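Local coordinates for protein cytochrome P450 reductase (Amycolatopsis methanolica 239, PDB 5OGX) that carries electrons from NADH through FAD and a [2Fe-2S] cluster to a partner cytochrome P450 that O-demethylates lignin-derived aromatics, at residues A25-G30 and R95-L100; E126-E131 and T191-D196; V211-G216 and F284-F289; R245-L250 and P270-E275. All coordinates share one frame; numbering follows the deposited sequence.

How the contacts relate
The contacts fall into two pairs on opposite sides of the chain's centre. Contacts 1 and 2 have centres about 10 Å apart and touch: His98 NE2 is probably hydrogen-bonded to Glu131 OE2 at 2.7 Å. The side chain of Leu27 in contact 1 is about 8 Å from the iron-sulfur cluster, and that of Pro193 in contact 2 about 11 Å from the FAD. Contacts 3 and 4, with centres about 12 Å apart, belong to the NAD-binding domain and share its parallel sheet. They meet where Phe284 and Pro285 pack on Val271 and Ser273. Contact 4 approaches the flavin again, with the Arg245 side chain about 10 Å from it.

Contact 1. Residues A25-G30 and R95-L100; sequences AFLRGG and RVTHPL
Val96 and Gly30 meet through backbone atoms, with Val96 CA 3.5 Å from Gly30 O in a CA-H...O contact. Thr97 N then donates a hydrogen bond of 3.0 Å to Gly30 O, from above the carbonyl plane. With chi1 at -170°, Thr97 CG2 lies between the backbone N and the carbonyl carbon. From there it meets Leu27 CD2 at 4.1 Å, and the two side chains cross obliquely. Further on, Pro99 CA lies 3.4 Å from Leu27 O, a second CA-H...O contact. Leu100 comes last and touches most. Leu100 N donates to Leu27 O at 2.9 Å. Gly30 N donates to Leu27 O as well, from the opposite face of the carbonyl plane, so two N-H groups grip this one oxygen. Leu100 CB packs on Leu27 CB at 3.7 Å, while Leu100 CD2 lies 4.0 Å from Arg28 CG. One water donates to both Leu100 O and Arg28 O and bridges the two backbones. The extended Arg28 chain carries its guanidinium on to a salt bridge with Asp102. Gly30, with phi 71°, is the C-prime residue of a Schellman motif that closes helix 22-28. The linker 95-100 thus bonds to the capped end of a helix in the iron-sulfur domain, just before it enters strand 101-114 of the antiparallel sheet.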
loop_
_atom_site.group_PDB
_atom_site.type_symbol
_atom_site.label_atom_id
_atom_site.label_comp_id
_atom_site.label_asym_id
_atom_site.label_seq_id
_atom_site.Cartn_x
_atom_site.Cartn_y
_atom_site.Cartn_z
ATOM N N ALA A 25 -16.264 8.395 3.834
ATOM C CA ALA A 25 -17.063 9.503 3.328
ATOM C C ALA A 25 -16.192 10.508 2.574
ATOM O O ALA A 25 -16.556 10.959 1.481
ATOM C CB ALA A 25 -17.811 10.185 4.477
ATOM N N PHE A 26 -15.031 10.871 3.142
ATOM C CA PHE A 26 -14.158 11.831 2.472
ATOM C C PHE A 26 -13.614 11.255 1.168
ATOM O O PHE A 26 -13.729 11.882 0.112
ATOM C CB PHE A 26 -13.004 12.266 3.391
ATOM C CG PHE A 26 -13.431 13.226 4.488
ATOM C CD1 PHE A 26 -14.073 14.417 4.178
ATOM C CD2 PHE A 26 -13.195 12.929 5.821
ATOM C CE1 PHE A 26 -14.496 15.299 5.179
ATOM C CE2 PHE A 26 -13.606 13.810 6.830
ATOM C CZ PHE A 26 -14.252 14.995 6.507
ATOM N N LEU A 27 -13.032 10.050 1.204
ATOM C CA LEU A 27 -12.427 9.546 -0.029
ATOM C C LEU A 27 -13.473 9.276 -1.106
ATOM O O LEU A 27 -13.202 9.464 -2.298
ATOM C CB LEU A 27 -11.607 8.279 0.231
ATOM C CG LEU A 27 -10.418 8.383 1.185
ATOM C CD1 LEU A 27 -9.753 7.003 1.334
ATOM C CD2 LEU A 27 -9.406 9.426 0.723
ATOM N N ARG A 28 -14.658 8.810 -0.721
ATOM C CA ARG A 28 -15.702 8.620 -1.726
ATOM C C ARG A 28 -16.114 9.945 -2.359
ATOM O O ARG A 28 -16.555 9.971 -3.515
ATOM C CB ARG A 28 -16.909 7.920 -1.102
ATOM C CG ARG A 28 -16.671 6.431 -0.844
ATOM C CD ARG A 28 -17.952 5.749 -0.431
ATOM N NE ARG A 28 -17.772 4.319 -0.215
ATOM C CZ ARG A 28 -17.928 3.397 -1.161
ATOM N NH1 ARG A 28 -18.256 3.758 -2.392
ATOM N NH2 ARG A 28 -17.761 2.112 -0.872
ATOM N N GLY A 29 -15.958 11.048 -1.635
ATOM C CA GLY A 29 -16.166 12.369 -2.188
ATOM C C GLY A 29 -14.971 12.976 -2.890
ATOM O O GLY A 29 -15.024 14.153 -3.265
ATOM N N GLY A 30 -13.891 12.214 -3.076
ATOM C CA GLY A 30 -12.688 12.749 -3.687
ATOM C C GLY A 30 -11.931 13.729 -2.821
ATOM O O GLY A 30 -11.161 14.535 -3.350
ATOM N N ARG A 95 -7.306 18.299 -0.135
ATOM C CA ARG A 95 -6.986 18.343 -1.556
ATOM C C ARG A 95 -7.752 17.258 -2.311
ATOM O O ARG A 95 -8.245 16.292 -1.728
ATOM C CB ARG A 95 -5.488 18.155 -1.781
ATOM C CG ARG A 95 -4.959 16.762 -1.431
ATOM C CD ARG A 95 -3.586 16.520 -2.065
ATOM N NE ARG A 95 -2.915 15.305 -1.592
ATOM C CZ ARG A 95 -3.169 14.074 -2.036
ATOM N NH1 ARG A 95 -4.107 13.875 -2.951
ATOM N NH2 ARG A 95 -2.485 13.027 -1.560
ATOM N N VAL A 96 -7.825 17.419 -3.634
ATOM C CA VAL A 96 -8.474 16.427 -4.491
ATOM C C VAL A 96 -7.697 15.116 -4.485
ATOM O O VAL A 96 -6.456 15.101 -4.507
ATOM C CB VAL A 96 -8.588 16.981 -5.922
ATOM C CG1 VAL A 96 -9.274 15.974 -6.834
ATOM C CG2 VAL A 96 -9.336 18.301 -5.897
ATOM N N THR A 97 -8.426 14.000 -4.482
ATOM C CA THR A 97 -7.821 12.703 -4.739
ATOM C C THR A 97 -8.745 11.899 -5.639
ATOM O O THR A 97 -9.891 12.280 -5.891
ATOM C CB THR A 97 -7.516 11.935 -3.444
ATOM O OG1 THR A 97 -6.716 10.782 -3.750
ATOM C CG2 THR A 97 -8.799 11.491 -2.735
ATOM N N HIS A 98 -8.213 10.798 -6.158
ATOM C CA HIS A 98 -9.033 9.851 -6.899
ATOM C C HIS A 98 -10.146 9.334 -5.998
ATOM O O HIS A 98 -9.871 8.895 -4.877
ATOM C CB HIS A 98 -8.182 8.684 -7.394
ATOM C CG HIS A 98 -6.978 9.112 -8.166
ATOM N ND1 HIS A 98 -7.072 9.807 -9.352
ATOM C CD2 HIS A 98 -5.656 8.952 -7.923
ATOM C CE1 HIS A 98 -5.856 10.057 -9.810
ATOM N NE2 HIS A 98 -4.979 9.551 -8.958
ATOM N N PRO A 99 -11.394 9.344 -6.447
ATOM C CA PRO A 99 -12.489 8.923 -5.567
ATOM C C PRO A 99 -12.420 7.437 -5.245
ATOM O O PRO A 99 -12.179 6.597 -6.115
ATOM C CB PRO A 99 -13.743 9.250 -6.383
ATOM C CG PRO A 99 -13.269 9.127 -7.824
ATOM C CD PRO A 99 -11.842 9.638 -7.816
ATOM N N LEU A 100 -12.646 7.123 -3.979
ATOM C CA LEU A 100 -12.860 5.741 -3.571
ATOM C C LEU A 100 -14.187 5.259 -4.136
ATOM O O LEU A 100 -15.207 5.932 -3.975
ATOM C CB LEU A 100 -12.872 5.649 -2.045
ATOM C CG LEU A 100 -13.211 4.310 -1.391
ATOM C CD1 LEU A 100 -12.152 3.280 -1.772
ATOM C CD2 LEU A 100 -13.265 4.480 0.127
HETATM O O HOH W 1 -16.966 7.630 -5.002
#

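Contact 2. Residues E126-E131 and T191-D196; sequences EPLAFE and TGPLGD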
loop_
_atom_site.group_PDB
_atom_site.type_symbol
_atom_site.label_atom_id
_atom_site.label_comp_id
_atom_site.label_asym_id
_atom_site.label_seq_id
_atom_site.Cartn_x
_atom_site.Cartn_y
_atom_site.Cartn_z
ATOM N N GLU A 126 -15.241 -0.459 -15.712
ATOM C CA GLU A 126 -14.884 0.922 -16.000
ATOM C C GLU A 126 -13.455 1.186 -15.548
ATOM O O GLU A 126 -12.996 0.594 -14.564
ATOM C CB GLU A 126 -15.826 1.902 -15.286
ATOM C CG GLU A 126 -17.298 1.497 -15.326
ATOM C CD GLU A 126 -17.886 1.545 -16.726
ATOM O OE1 GLU A 126 -18.941 0.905 -16.957
ATOM O OE2 GLU A 126 -17.295 2.229 -17.596
ATOM N N PRO A 127 -12.743 2.092 -16.217
ATOM C CA PRO A 127 -11.372 2.407 -15.787
ATOM C C PRO A 127 -11.346 2.918 -14.357
ATOM O O PRO A 127 -12.223 3.676 -13.931
ATOM C CB PRO A 127 -10.921 3.496 -16.768
ATOM C CG PRO A 127 -11.836 3.387 -17.934
ATOM C CD PRO A 127 -13.129 2.802 -17.452
ATOM N N LEU A 128 -10.318 2.509 -13.623
ATOM C CA LEU A 128 -10.083 2.991 -12.270
ATOM C C LEU A 128 -8.995 4.054 -12.288
ATOM O O LEU A 128 -7.911 3.825 -12.832
ATOM C CB LEU A 128 -9.673 1.843 -11.354
ATOM C CG LEU A 128 -9.453 2.249 -9.897
ATOM C CD1 LEU A 128 -10.785 2.747 -9.326
ATOM C CD2 LEU A 128 -8.909 1.074 -9.087
ATOM N N ALA A 129 -9.287 5.214 -11.705
ATOM C CA ALA A 129 -8.279 6.249 -11.502
ATOM C C ALA A 129 -7.545 5.959 -10.202
ATOM O O ALA A 129 -8.186 5.814 -9.161
ATOM C CB ALA A 129 -8.925 7.633 -11.440
ATOM N N PHE A 130 -6.213 5.871 -10.263
ATOM C CA PHE A 130 -5.396 5.607 -9.078
ATOM C C PHE A 130 -3.966 6.061 -9.346
ATOM O O PHE A 130 -3.577 6.320 -10.487
ATOM C CB PHE A 130 -5.405 4.115 -8.688
ATOM C CG PHE A 130 -4.864 3.206 -9.766
ATOM C CD1 PHE A 130 -5.718 2.680 -10.725
ATOM C CD2 PHE A 130 -3.512 2.885 -9.822
ATOM C CE1 PHE A 130 -5.242 1.850 -11.742
ATOM C CE2 PHE A 130 -3.025 2.047 -10.844
ATOM C CZ PHE A 130 -3.899 1.538 -11.801
ATOM N N GLU A 131 -3.183 6.150 -8.270
ATOM C CA GLU A 131 -1.739 6.354 -8.353
ATOM C C GLU A 131 -1.054 5.013 -8.161
ATOM O O GLU A 131 -1.495 4.213 -7.333
ATOM C CB GLU A 131 -1.246 7.311 -7.265
ATOM C CG GLU A 131 -1.873 8.698 -7.322
ATOM C CD GLU A 131 -1.466 9.448 -8.568
ATOM O OE1 GLU A 131 -0.273 9.387 -8.948
ATOM O OE2 GLU A 131 -2.341 10.083 -9.178
ATOM N N THR A 191 -13.289 -2.489 -3.430
ATOM C CA THR A 191 -13.351 -1.033 -3.478
ATOM C C THR A 191 -11.933 -0.492 -3.583
ATOM O O THR A 191 -10.977 -1.097 -3.098
ATOM C CB THR A 191 -14.025 -0.440 -2.250
ATOM O OG1 THR A 191 -13.288 -0.839 -1.088
ATOM C CG2 THR A 191 -15.456 -0.963 -2.120
ATOM N N GLY A 192 -11.795 0.657 -4.222
ATOM C CA GLY A 192 -10.504 1.287 -4.316
ATOM C C GLY A 192 -10.599 2.569 -5.113
ATOM O O GLY A 192 -11.665 2.938 -5.610
ATOM N N PRO A 193 -9.472 3.278 -5.253
ATOM C CA PRO A 193 -8.193 2.956 -4.616
ATOM C C PRO A 193 -8.113 3.506 -3.203
ATOM O O PRO A 193 -8.864 4.424 -2.840
ATOM C CB PRO A 193 -7.181 3.670 -5.511
ATOM C CG PRO A 193 -7.922 4.953 -5.870
ATOM C CD PRO A 193 -9.412 4.559 -5.978
ATOM N N LEU A 194 -7.178 2.967 -2.420
ATOM C CA LEU A 194 -6.862 3.461 -1.091
ATOM C C LEU A 194 -5.351 3.606 -0.977
ATOM O O LEU A 194 -4.603 3.030 -1.769
ATOM C CB LEU A 194 -7.370 2.506 -0.003
ATOM C CG LEU A 194 -8.897 2.371 0.039
ATOM C CD1 LEU A 194 -9.283 0.960 0.452
ATOM C CD2 LEU A 194 -9.482 3.387 1.006
ATOM N N GLY A 195 -4.907 4.347 0.033
ATOM C CA GLY A 195 -3.501 4.318 0.396
ATOM C C GLY A 195 -2.722 5.541 -0.074
ATOM O O GLY A 195 -3.107 6.250 -1.004
ATOM N N ASP A 196 -1.582 5.764 0.596
ATOM C CA ASP A 196 -0.706 6.903 0.356
ATOM C C ASP A 196 0.679 6.503 -0.143
ATOM O O ASP A 196 1.569 7.358 -0.226
ATOM C CB ASP A 196 -0.523 7.711 1.643
ATOM C CG ASP A 196 -1.735 8.490 2.009
ATOM O OD1 ASP A 196 -2.531 8.798 1.088
ATOM O OD2 ASP A 196 -1.864 8.804 3.219
#
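Leu128 reaches the strand with one methyl. Its CG is anti to the backbone N (chi1 -178°), and CD1 comes to 3.8 Å from Gly192 O and 4.0 Å from Pro193 CD. The side chains of Leu128 and Pro193 slide past each other in opposite directions. Leu128 also packs on Arg101 and Leu103 of strand 101-114. Ala129 contributes its backbone: Ala129 O sits 3.4 Å from Pro193 CG and 3.6 Å from Pro193 CD, so the carbonyl oxygen lies against the CG-CD side of the proline ring. Strand 187-194 belongs to the six-stranded antiparallel sheet of the FAD-binding domain, between strands 135-139 and 101-114. It is bonded to both, through Leu194 with Tyr135 and Gly192 with Arg101. Residues 126-131 form the loop that leads into strand 135-139, and they lie over the end of strand 187-194. The peptide between Gly192 and Pro193 is cis. An alanine in place of Pro193 would probably open a gap beside Ala129 O and Leu128 CD1, where CG and CD now lie, and would be less likely to hold the cis bond. Phe130 follows, and its CB packs on Pro193 CB at 3.7 Å and on Pro193 CG at 3.9 Å. Its CG lies between the backbone N and the carbonyl carbon (chi1 60°). The ring leads away from the strand, and the Phe130 side chain also touches Asn153.

Contact 3. Residues V211-G216 and F284-F289; sequences VLIGGG and FPTDAF
Val211 packs against one face of the Phe289 ring. Its CG2 lies 3.4 Å above the plane, offset toward the rim, in a CH-pi contact. CG2 is 3.4 Å from Phe289 CD1, and CG1 is 3.7 Å from Phe289 CZ, so the two branches of the valine support different parts of the ring. The bond from CA to CB of Phe289 points toward the strand, and chi1 166° sets CG anti to the backbone N. Ile213 fills the next hollow. Its CG2 presses on Pro285 CB at 3.6 Å. The long branch ends in CD1, which enters the dip between Thr286 and Phe289, 3.7 Å from Thr286 CA and 4.1 Å from Phe289 CB. Helix 285-289 runs nearly antiparallel to strand 211-215, with the axes 9.1 Å apart at 159°. Helix 285-292 packs on one side of the parallel sheet, as in the Rossmann-like NAD-binding domain of ferredoxin-reductase-type proteins. Phe317 of helix 307-319 touches Val211, Ile213 and Phe289, and Trp299 meets the Phe289 ring edge-to-face. No hydrogen bond joins the segments, and every touching residue is buried. The contact depends on shape and dispersion forces between methyl groups, a proline, a threonine and an aromatic ring.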
loop_
_atom_site.group_PDB
_atom_site.type_symbol
_atom_site.label_atom_id
_atom_site.label_comp_id
_atom_site.label_asym_id
_atom_site.label_seq_id
_atom_site.Cartn_x
_atom_site.Cartn_y
_atom_site.Cartn_z
ATOM N N VAL A 211 15.676 3.785 -3.547
ATOM C CA VAL A 211 15.783 2.372 -3.206
ATOM C C VAL A 211 14.404 1.886 -2.797
ATOM O O VAL A 211 13.682 2.579 -2.068
ATOM C CB VAL A 211 16.830 2.104 -2.111
ATOM C CG1 VAL A 211 16.533 2.937 -0.839
ATOM C CG2 VAL A 211 16.867 0.611 -1.799
ATOM N N LEU A 212 14.012 0.732 -3.330
ATOM C CA LEU A 212 12.721 0.125 -3.046
ATOM C C LEU A 212 12.986 -1.265 -2.507
ATOM O O LEU A 212 13.737 -2.037 -3.117
ATOM C CB LEU A 212 11.852 0.066 -4.304
ATOM C CG LEU A 212 11.579 1.462 -4.865
ATOM C CD1 LEU A 212 12.540 1.677 -6.021
ATOM C CD2 LEU A 212 10.130 1.633 -5.322
ATOM N N ILE A 213 12.398 -1.583 -1.358
ATOM C CA ILE A 213 12.668 -2.860 -0.706
ATOM C C ILE A 213 11.344 -3.539 -0.396
ATOM O O ILE A 213 10.502 -2.975 0.315
ATOM C CB ILE A 213 13.520 -2.690 0.556
ATOM C CG1 ILE A 213 14.898 -2.138 0.117
ATOM C CG2 ILE A 213 13.721 -4.040 1.224
ATOM C CD1 ILE A 213 15.923 -2.086 1.189
ATOM N N GLY A 214 11.147 -4.720 -0.978
ATOM C CA GLY A 214 9.915 -5.464 -0.829
ATOM C C GLY A 214 10.166 -6.764 -0.104
ATOM O O GLY A 214 11.041 -7.544 -0.505
ATOM N N GLY A 215 9.424 -7.008 0.972
ATOM C CA GLY A 215 9.493 -8.307 1.615
ATOM C C GLY A 215 8.382 -9.181 1.084
ATOM O O GLY A 215 7.206 -8.841 1.242
ATOM N N GLY A 216 8.730 -10.285 0.429
ATOM C CA GLY A 216 7.705 -11.168 -0.109
ATOM C C GLY A 216 6.859 -10.454 -1.145
ATOM O O GLY A 216 7.373 -9.783 -2.046
ATOM N N PHE A 284 19.324 -10.417 4.522
ATOM C CA PHE A 284 18.079 -9.693 4.578
ATOM C C PHE A 284 18.176 -8.447 3.695
ATOM O O PHE A 284 19.268 -7.913 3.497
ATOM C CB PHE A 284 17.766 -9.349 6.040
ATOM C CG PHE A 284 17.613 -10.574 6.915
ATOM C CD1 PHE A 284 16.417 -11.262 6.958
ATOM C CD2 PHE A 284 18.677 -11.052 7.658
ATOM C CE1 PHE A 284 16.278 -12.389 7.736
ATOM C CE2 PHE A 284 18.541 -12.184 8.447
ATOM C CZ PHE A 284 17.343 -12.852 8.483
ATOM N N PRO A 285 17.070 -7.993 3.106
ATOM C CA PRO A 285 17.193 -7.071 1.956
ATOM C C PRO A 285 17.677 -5.685 2.318
ATOM O O PRO A 285 18.464 -5.089 1.567
ATOM C CB PRO A 285 15.774 -7.041 1.379
ATOM C CG PRO A 285 14.888 -7.455 2.514
ATOM C CD PRO A 285 15.678 -8.384 3.378
ATOM N N THR A 286 17.219 -5.129 3.437
ATOM C CA THR A 286 17.772 -3.849 3.847
ATOM C C THR A 286 19.282 -3.931 4.039
ATOM O O THR A 286 20.009 -2.994 3.693
ATOM C CB THR A 286 17.059 -3.379 5.109
ATOM O OG1 THR A 286 15.674 -3.215 4.772
ATOM C CG2 THR A 286 17.617 -2.057 5.574
ATOM N N ASP A 287 19.778 -5.063 4.548
ATOM C CA ASP A 287 21.221 -5.241 4.702
ATOM C C ASP A 287 21.950 -5.151 3.364
ATOM O O ASP A 287 23.062 -4.616 3.292
ATOM C CB ASP A 287 21.519 -6.591 5.357
ATOM C CG ASP A 287 20.900 -6.731 6.734
ATOM O OD1 ASP A 287 20.452 -5.713 7.305
ATOM O OD2 ASP A 287 20.878 -7.866 7.257
ATOM N N ALA A 288 21.359 -5.690 2.300
ATOM C CA ALA A 288 22.028 -5.676 1.002
ATOM C C ALA A 288 22.135 -4.263 0.442
ATOM O O ALA A 288 23.146 -3.908 -0.174
ATOM C CB ALA A 288 21.299 -6.587 0.014
ATOM N N PHE A 289 21.099 -3.440 0.630
ATOM C CA PHE A 289 21.195 -2.061 0.172
ATOM C C PHE A 289 22.289 -1.317 0.919
ATOM O O PHE A 289 23.100 -0.611 0.310
ATOM C CB PHE A 289 19.861 -1.334 0.344
ATOM C CG PHE A 289 19.972 0.161 0.219
ATOM C CD1 PHE A 289 20.190 0.749 -1.016
ATOM C CD2 PHE A 289 19.809 0.982 1.335
ATOM C CE1 PHE A 289 20.272 2.110 -1.153
ATOM C CE2 PHE A 289 19.897 2.365 1.213
ATOM C CZ PHE A 289 20.126 2.930 -0.033
#

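Contact 4. Residues R245-L250 and P270-E275; sequences RGAADL and PVLSDE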
loop_
_atom_site.group_PDB
_atom_site.type_symbol
_atom_site.label_atom_id
_atom_site.label_comp_id
_atom_site.label_asym_id
_atom_site.label_seq_id
_atom_site.Cartn_x
_atom_site.Cartn_y
_atom_site.Cartn_z
ATOM N N ARG A 245 12.614 -15.876 1.240
ATOM C CA ARG A 245 13.291 -16.954 1.950
ATOM C C ARG A 245 14.260 -17.703 1.041
ATOM O O ARG A 245 15.370 -18.054 1.462
ATOM C CB ARG A 245 12.257 -17.910 2.541
ATOM C CG ARG A 245 11.660 -17.422 3.851
ATOM C CD ARG A 245 10.628 -18.405 4.391
ATOM N NE ARG A 245 9.575 -18.673 3.414
ATOM C CZ ARG A 245 9.340 -19.863 2.868
ATOM N NH1 ARG A 245 10.083 -20.913 3.200
ATOM N NH2 ARG A 245 8.359 -20.004 1.988
ATOM N N GLY A 246 13.851 -17.986 -0.195
ATOM C CA GLY A 246 14.671 -18.786 -1.090
ATOM C C GLY A 246 14.314 -18.507 -2.531
ATOM O O GLY A 246 13.353 -17.793 -2.828
ATOM N N ALA A 247 15.092 -19.114 -3.441
ATOM C CA ALA A 247 14.886 -18.857 -4.862
ATOM C C ALA A 247 13.496 -19.283 -5.314
ATOM O O ALA A 247 12.941 -18.695 -6.253
ATOM C CB ALA A 247 15.956 -19.566 -5.692
ATOM N N ALA A 248 12.906 -20.275 -4.642
ATOM C CA ALA A 248 11.578 -20.739 -5.019
ATOM C C ALA A 248 10.517 -19.663 -4.853
ATOM O O ALA A 248 9.432 -19.777 -5.443
ATOM C CB ALA A 248 11.207 -21.974 -4.194
ATOM N N ASP A 249 10.803 -18.626 -4.061
ATOM C CA ASP A 249 9.883 -17.520 -3.825
ATOM C C ASP A 249 9.972 -16.419 -4.876
ATOM O O ASP A 249 9.152 -15.492 -4.852
ATOM C CB ASP A 249 10.153 -16.898 -2.453
ATOM C CG ASP A 249 10.020 -17.893 -1.317
ATOM O OD1 ASP A 249 8.979 -18.573 -1.242
ATOM O OD2 ASP A 249 10.951 -17.977 -0.488
ATOM N N LEU A 250 10.951 -16.471 -5.772
ATOM C CA LEU A 250 11.165 -15.370 -6.698
ATOM C C LEU A 250 10.225 -15.495 -7.885
ATOM O O LEU A 250 9.812 -16.600 -8.262
ATOM C CB LEU A 250 12.622 -15.334 -7.179
ATOM C CG LEU A 250 13.703 -15.172 -6.104
ATOM C CD1 LEU A 250 15.079 -15.478 -6.672
ATOM C CD2 LEU A 250 13.636 -13.742 -5.531
ATOM N N PRO A 270 17.447 -9.861 -5.992
ATOM C CA PRO A 270 16.903 -10.825 -5.031
ATOM C C PRO A 270 17.841 -10.971 -3.846
ATOM O O PRO A 270 19.063 -10.883 -3.984
ATOM C CB PRO A 270 16.824 -12.128 -5.842
ATOM C CG PRO A 270 16.809 -11.687 -7.266
ATOM C CD PRO A 270 17.671 -10.466 -7.318
ATOM N N VAL A 271 17.257 -11.166 -2.662
ATOM C CA VAL A 271 18.023 -11.394 -1.438
ATOM C C VAL A 271 17.354 -12.527 -0.681
ATOM O O VAL A 271 16.183 -12.410 -0.305
ATOM C CB VAL A 271 18.112 -10.133 -0.550
ATOM C CG1 VAL A 271 19.130 -10.355 0.564
ATOM C CG2 VAL A 271 18.509 -8.900 -1.385
ATOM N N LEU A 272 18.087 -13.624 -0.458
ATOM C CA LEU A 272 17.523 -14.839 0.126
ATOM C C LEU A 272 18.001 -15.003 1.562
ATOM O O LEU A 272 19.210 -15.039 1.819
ATOM C CB LEU A 272 17.903 -16.081 -0.686
ATOM C CG LEU A 272 17.947 -16.022 -2.215
ATOM C CD1 LEU A 272 18.182 -17.417 -2.802
ATOM C CD2 LEU A 272 16.705 -15.409 -2.812
ATOM N N SER A 273 17.051 -15.138 2.488
ATOM C CA SER A 273 17.363 -15.164 3.911
ATOM C C SER A 273 17.566 -16.566 4.475
ATOM O O SER A 273 18.356 -16.735 5.411
ATOM C CB SER A 273 16.248 -14.462 4.694
ATOM O OG SER A 273 15.004 -15.104 4.465
ATOM N N ASP A 274 16.882 -17.574 3.941
ATOM C CA ASP A 274 16.852 -18.909 4.533
ATOM C C ASP A 274 17.523 -19.976 3.684
ATOM O O ASP A 274 18.236 -20.829 4.224
ATOM C CB ASP A 274 15.403 -19.343 4.797
ATOM C CG ASP A 274 14.687 -18.455 5.808
ATOM O OD1 ASP A 274 15.279 -17.463 6.281
ATOM O OD2 ASP A 274 13.515 -18.756 6.127
ATOM N N GLU A 275 17.300 -19.973 2.373
ATOM C CA GLU A 275 17.751 -21.057 1.498
ATOM C C GLU A 275 18.788 -20.524 0.521
ATOM O O GLU A 275 18.425 -19.992 -0.543
ATOM C CB GLU A 275 16.570 -21.671 0.746
ATOM C CG GLU A 275 15.615 -22.466 1.628
ATOM C CD GLU A 275 14.184 -22.441 1.122
ATOM O OE1 GLU A 275 13.977 -22.176 -0.080
ATOM O OE2 GLU A 275 13.264 -22.693 1.930
HETATM O O HOH W 2 17.090 -20.962 -2.661
HETATM O O HOH W 3 14.319 -22.021 -2.667
#
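Arg245 O is gripped by two backbone N-H groups of the other segment. Asp274 N donates at 2.9 Å, in the carbonyl plane and on a lone pair. Glu275 N donates at 2.9 Å, tilted 25° from that plane. Asp274 OD2 lies beside the aliphatic part of Arg245, 3.2 Å from CG. Ser273 OG donates to Asp274 OD1 at 3.0 Å, from above the carboxylate plane. An alanine in place of Ser273 would remove the hydroxyl that bonds Asp274 OD1 and lies against Arg245 CA, and would probably leave the carboxylate freer to turn. Leu272 CD1 lies 3.6 Å from Ala247 N. Leu250 CD2 meets Pro270 CB at 3.6 Å. Two waters tie Glu275 to the turn, one from its O to Ala247 N, the other from OE1 to Ala248 N. Gly246 N donates to Asp249 OD2 at 2.9 Å. Arg245 NH1 makes a long salt bridge of 3.9 Å to Glu275 OE2, and its NH2 pairs with Asp249 OD1 by charge alone. Arg115 forms salt bridges with both acids. Firm backbone bonds and one long salt bridge thus join residues 273-275 to the turn after strand 238-244, within a network where acids and arginines probably balance one another.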